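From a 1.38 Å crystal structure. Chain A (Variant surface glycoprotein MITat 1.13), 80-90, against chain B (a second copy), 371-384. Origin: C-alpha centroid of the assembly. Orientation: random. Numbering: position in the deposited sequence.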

# COMPACT_ATOMS: atom_id res chain seq x y z
N MET A 80 22.49 -24.98 -30.27
CA MET A 80 21.83 -23.89 -29.56
C MET A 80 21.70 -24.22 -28.08
O MET A 80 21.89 -23.34 -27.22
CB MET A 80 20.45 -23.62 -30.16
CG MET A 80 20.41 -22.48 -31.20
SD MET A 80 21.05 -20.88 -30.65
CE MET A 80 20.04 -20.53 -29.24
N GLN A 81 21.41 -25.48 -27.76
CA GLN A 81 21.32 -25.85 -26.35
C GLN A 81 22.61 -25.53 -25.62
O GLN A 81 22.58 -25.11 -24.46
CB GLN A 81 21.06 -27.34 -26.21
CG GLN A 81 19.73 -27.83 -26.64
CD GLN A 81 19.62 -29.34 -26.49
OE1 GLN A 81 20.34 -30.08 -27.17
NE2 GLN A 81 18.78 -29.80 -25.60
N ARG A 82 23.75 -25.74 -26.27
CA ARG A 82 25.00 -25.47 -25.59
C ARG A 82 25.16 -23.98 -25.28
O ARG A 82 25.85 -23.64 -24.32
CB ARG A 82 26.17 -25.98 -26.44
CG ARG A 82 26.25 -27.49 -26.49
CD ARG A 82 27.35 -27.91 -27.42
NE ARG A 82 27.43 -29.35 -27.62
CZ ARG A 82 28.03 -30.18 -26.78
NH1 ARG A 82 28.57 -29.73 -25.66
NH2 ARG A 82 28.07 -31.47 -27.05
N LYS A 83 24.59 -23.09 -26.11
CA LYS A 83 24.59 -21.65 -25.82
C LYS A 83 23.61 -21.28 -24.71
O LYS A 83 23.80 -20.28 -24.03
CB LYS A 83 24.23 -20.88 -27.10
CG LYS A 83 25.24 -21.12 -28.28
CD LYS A 83 24.78 -20.49 -29.59
CE LYS A 83 25.89 -20.52 -30.63
NZ LYS A 83 25.46 -19.81 -31.88
N ILE A 84 22.60 -22.10 -24.44
CA ILE A 84 21.60 -21.80 -23.41
C ILE A 84 21.99 -22.35 -22.05
O ILE A 84 21.73 -21.71 -21.02
CB ILE A 84 20.24 -22.35 -23.86
CG1 ILE A 84 19.84 -21.75 -25.21
CG2 ILE A 84 19.20 -22.14 -22.79
CD1 ILE A 84 18.62 -22.36 -25.79
N LEU A 85 22.62 -23.54 -22.01
CA LEU A 85 22.94 -24.13 -20.71
C LEU A 85 23.70 -23.22 -19.76
O LEU A 85 23.38 -23.23 -18.56
CB LEU A 85 23.65 -25.48 -20.91
CG LEU A 85 22.86 -26.54 -21.64
CD1 LEU A 85 23.62 -27.88 -21.60
CD2 LEU A 85 21.47 -26.73 -21.10
N PRO A 86 24.70 -22.43 -20.18
CA PRO A 86 25.41 -21.57 -19.22
C PRO A 86 24.55 -20.46 -18.64
O PRO A 86 24.99 -19.83 -17.67
CB PRO A 86 26.57 -20.99 -20.04
CG PRO A 86 26.78 -22.01 -21.15
CD PRO A 86 25.39 -22.49 -21.49
N LEU A 87 23.39 -20.21 -19.21
CA LEU A 87 22.49 -19.19 -18.69
C LEU A 87 21.59 -19.72 -17.59
O LEU A 87 21.04 -18.91 -16.83
CB LEU A 87 21.67 -18.65 -19.85
CG LEU A 87 22.45 -18.16 -21.07
CD1 LEU A 87 21.47 -17.77 -22.22
CD2 LEU A 87 23.42 -17.02 -20.77
N LEU A 88 21.40 -21.03 -17.48
CA LEU A 88 20.29 -21.50 -16.65
C LEU A 88 20.55 -21.34 -15.16
O LEU A 88 19.70 -20.83 -14.44
CB LEU A 88 20.01 -22.97 -16.96
CG LEU A 88 19.22 -23.24 -18.23
CD1 LEU A 88 19.30 -24.72 -18.63
CD2 LEU A 88 17.79 -22.92 -18.06
N GLY A 89 21.70 -21.78 -14.66
CA GLY A 89 21.99 -21.68 -13.24
C GLY A 89 22.10 -20.23 -12.81
O GLY A 89 21.56 -19.82 -11.78
N ALA A 90 22.76 -19.43 -13.63
CA ALA A 90 22.92 -18.01 -13.34
C ALA A 90 21.56 -17.32 -13.33
O ALA A 90 21.31 -16.42 -12.50
CB ALA A 90 23.88 -17.39 -14.38
N TRP B 371 18.06 -26.20 -8.30
CA TRP B 371 17.23 -26.88 -9.30
C TRP B 371 17.64 -26.40 -10.67
O TRP B 371 17.67 -27.20 -11.57
CB TRP B 371 15.74 -26.65 -9.07
CG TRP B 371 15.31 -27.15 -7.74
CD1 TRP B 371 15.93 -28.07 -6.96
CD2 TRP B 371 14.20 -26.66 -6.98
NE1 TRP B 371 15.26 -28.22 -5.78
CE2 TRP B 371 14.20 -27.35 -5.77
CE3 TRP B 371 13.24 -25.67 -7.21
CZ2 TRP B 371 13.24 -27.13 -4.80
CZ3 TRP B 371 12.30 -25.45 -6.25
CH2 TRP B 371 12.33 -26.14 -5.05
N GLY B 372 17.86 -25.07 -10.94
CA GLY B 372 18.21 -24.61 -12.26
C GLY B 372 19.55 -25.15 -12.70
O GLY B 372 19.75 -25.44 -13.88
N ASP B 373 20.52 -25.17 -11.79
CA ASP B 373 21.81 -25.75 -12.08
C ASP B 373 21.65 -27.22 -12.44
O ASP B 373 22.28 -27.71 -13.38
CB ASP B 373 22.69 -25.59 -10.85
CG ASP B 373 24.16 -25.79 -11.11
OD1 ASP B 373 24.55 -26.36 -12.14
OD2 ASP B 373 24.96 -25.39 -10.24
N ALA B 374 20.83 -27.93 -11.68
CA ALA B 374 20.58 -29.34 -11.98
C ALA B 374 20.00 -29.51 -13.37
O ALA B 374 20.42 -30.42 -14.10
CB ALA B 374 19.65 -29.96 -10.93
N ILE B 375 19.06 -28.65 -13.77
CA ILE B 375 18.47 -28.78 -15.10
C ILE B 375 19.53 -28.64 -16.18
O ILE B 375 19.59 -29.45 -17.10
CB ILE B 375 17.33 -27.76 -15.29
CG1 ILE B 375 16.11 -28.21 -14.49
CG2 ILE B 375 16.95 -27.64 -16.75
CD1 ILE B 375 14.99 -27.19 -14.48
N ALA B 376 20.43 -27.67 -16.04
CA ALA B 376 21.50 -27.53 -17.02
C ALA B 376 22.35 -28.78 -17.08
O ALA B 376 22.74 -29.24 -18.16
CB ALA B 376 22.37 -26.34 -16.64
N ARG B 377 22.68 -29.32 -15.91
CA ARG B 377 23.55 -30.49 -15.86
C ARG B 377 22.86 -31.71 -16.43
O ARG B 377 23.49 -32.50 -17.15
CB ARG B 377 24.01 -30.70 -14.42
CG ARG B 377 25.01 -29.68 -13.95
CD ARG B 377 25.15 -29.61 -12.42
NE ARG B 377 26.19 -28.66 -12.06
CZ ARG B 377 27.47 -28.96 -11.87
NH1 ARG B 377 27.87 -30.20 -11.97
NH2 ARG B 377 28.36 -28.04 -11.58
N LEU B 378 21.56 -31.86 -16.17
CA LEU B 378 20.81 -32.99 -16.73
C LEU B 378 20.76 -32.91 -18.25
O LEU B 378 20.94 -33.92 -18.95
CB LEU B 378 19.39 -32.98 -16.15
CG LEU B 378 19.22 -33.39 -14.70
CD1 LEU B 378 17.89 -32.88 -14.12
CD2 LEU B 378 19.32 -34.89 -14.59
N LEU B 379 20.54 -31.71 -18.80
CA LEU B 379 20.47 -31.58 -20.25
C LEU B 379 21.83 -31.83 -20.88
O LEU B 379 21.92 -32.44 -21.95
CB LEU B 379 19.92 -30.21 -20.63
CG LEU B 379 18.45 -30.01 -20.28
CD1 LEU B 379 18.06 -28.57 -20.54
CD2 LEU B 379 17.54 -30.97 -21.04
N LEU B 380 22.89 -31.35 -20.24
CA LEU B 380 24.23 -31.62 -20.73
C LEU B 380 24.51 -33.12 -20.73
O LEU B 380 25.14 -33.63 -21.66
CB LEU B 380 25.26 -30.92 -19.87
CG LEU B 380 26.69 -31.12 -20.35
CD1 LEU B 380 26.84 -30.54 -21.73
CD2 LEU B 380 27.68 -30.54 -19.37
N GLN B 381 24.10 -33.83 -19.67
CA GLN B 381 24.33 -35.27 -19.63
C GLN B 381 23.66 -35.95 -20.81
O GLN B 381 24.23 -36.86 -21.42
CB GLN B 381 23.84 -35.85 -18.31
CG GLN B 381 24.23 -37.29 -18.05
CD GLN B 381 25.75 -37.50 -17.92
OE1 GLN B 381 26.46 -37.71 -18.92
NE2 GLN B 381 26.25 -37.43 -16.69
N GLU B 382 22.45 -35.50 -21.17
CA GLU B 382 21.76 -36.07 -22.32
C GLU B 382 22.51 -35.80 -23.61
O GLU B 382 22.63 -36.70 -24.46
CB GLU B 382 20.33 -35.52 -22.38
CG GLU B 382 19.41 -36.27 -23.33
CD GLU B 382 18.81 -37.52 -22.70
OE1 GLU B 382 18.99 -37.72 -21.48
OE2 GLU B 382 18.16 -38.30 -23.43
N ILE B 383 23.01 -34.57 -23.79
CA ILE B 383 23.81 -34.23 -24.97
C ILE B 383 25.08 -35.07 -25.00
O ILE B 383 25.46 -35.64 -26.03
CB ILE B 383 24.10 -32.72 -25.01
CG1 ILE B 383 22.80 -31.90 -25.12
CG2 ILE B 383 25.05 -32.41 -26.18
CD1 ILE B 383 22.98 -30.40 -24.89
N THR B 384 25.77 -35.15 -23.86
CA THR B 384 26.97 -35.96 -23.76
C THR B 384 26.65 -37.44 -24.00
O THR B 384 27.32 -38.11 -24.81
CB THR B 384 27.64 -35.79 -22.38
OG1 THR B 384 27.98 -34.42 -22.15
CG2 THR B 384 28.91 -36.62 -22.30
O HOH W 1 19.30 -32.45 -23.90

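Two helices from separate copies of a protein can pack closely without a single direct hydrogen bond between them: small residues lie where the backbones come closest, and larger apolar side chains fill the space where they diverge. The contact between chains A and B of this variant surface glycoprotein illustrates the principle. The helices run nearly antiparallel, with 161° between their N-to-C directions, and their axes come within 7.5 Å. Together the two stretches bury 535 Å².

The start of the chain B stretch is the tight end. B:Gly372 has no side chain, and its carbonyl O lies 4.0 Å from CB of A:Leu88 and 4.2 Å from the backbone N of A:Gly89, distances of packing and not of bonding. One residue on, backbone meets backbone: CA of A:Gly89 is 4.1 Å from N of B:Asp373, and the CA atoms of these two residues are 4.2 Å apart. The carboxylate of B:Asp373 takes no part in the crossing. Its CA-to-CB bond points sideways, and OD1 of B:Asp373 accepts a hydrogen bond from NE of B:Arg377 at 2.8 Å, a salt bridge one turn along the same helix. The CA-to-CB bond of B:Arg377 points away from the chain A stretch, and its side chain makes no contact with that stretch.

B:Ile375 and B:Ala376 both point toward the partner. CD1 of A:Leu88 rests 4.2 Å from CG2 of B:Ile375 and 4.0 Å from CB of B:Ala376. The small methyl of B:Ala376 also fits against the opposing backbone, with CB of B:Ala376 3.8 Å from O of A:Leu85; the CA atoms of A:Leu85 and B:Ala376 are 5.2 Å apart.

From here the contact becomes a classic knob into a hole. The side chain of A:Leu85 sits among B:Ala376, B:Leu379, B:Leu380 and B:Ile383, which the helical repeat brings to one surface. CD2 of A:Leu85 lies 3.8 Å from CB of B:Leu379. Polarity enters at B:Leu379 through its backbone: a water donates a hydrogen bond to the O of B:Leu379 at 3.3 Å and accepts one from NE2 of A:Gln81 at 3.2 Å, linking the chains indirectly. Farther along, CD1 of A:Leu85 is 3.9 Å from CB of B:Leu380 and 4.2 Å from CD1 of B:Ile383. Such close packing excludes solvent from apolar surface, the usual source of stability in an interface of this kind.

At the far end, B:Ile383 receives the longer side chains of chain A. OE1 of A:Gln81 approaches CD1 of B:Ile383 to 3.5 Å, a van der Waals contact. A:Arg82 starts sideways, but its end comes nearer, and the guanidinium lays one face over B:Ile383, with NH2 of A:Arg82 3.3 Å from CG2 of B:Ile383. A guanidinium is polar around its rim yet flat and poorly hydrated on its faces, so an aliphatic group can cover it there while the rim stays free to bond; NH1 of A:Arg82 is indeed hydrogen-bonded elsewhere in the structure.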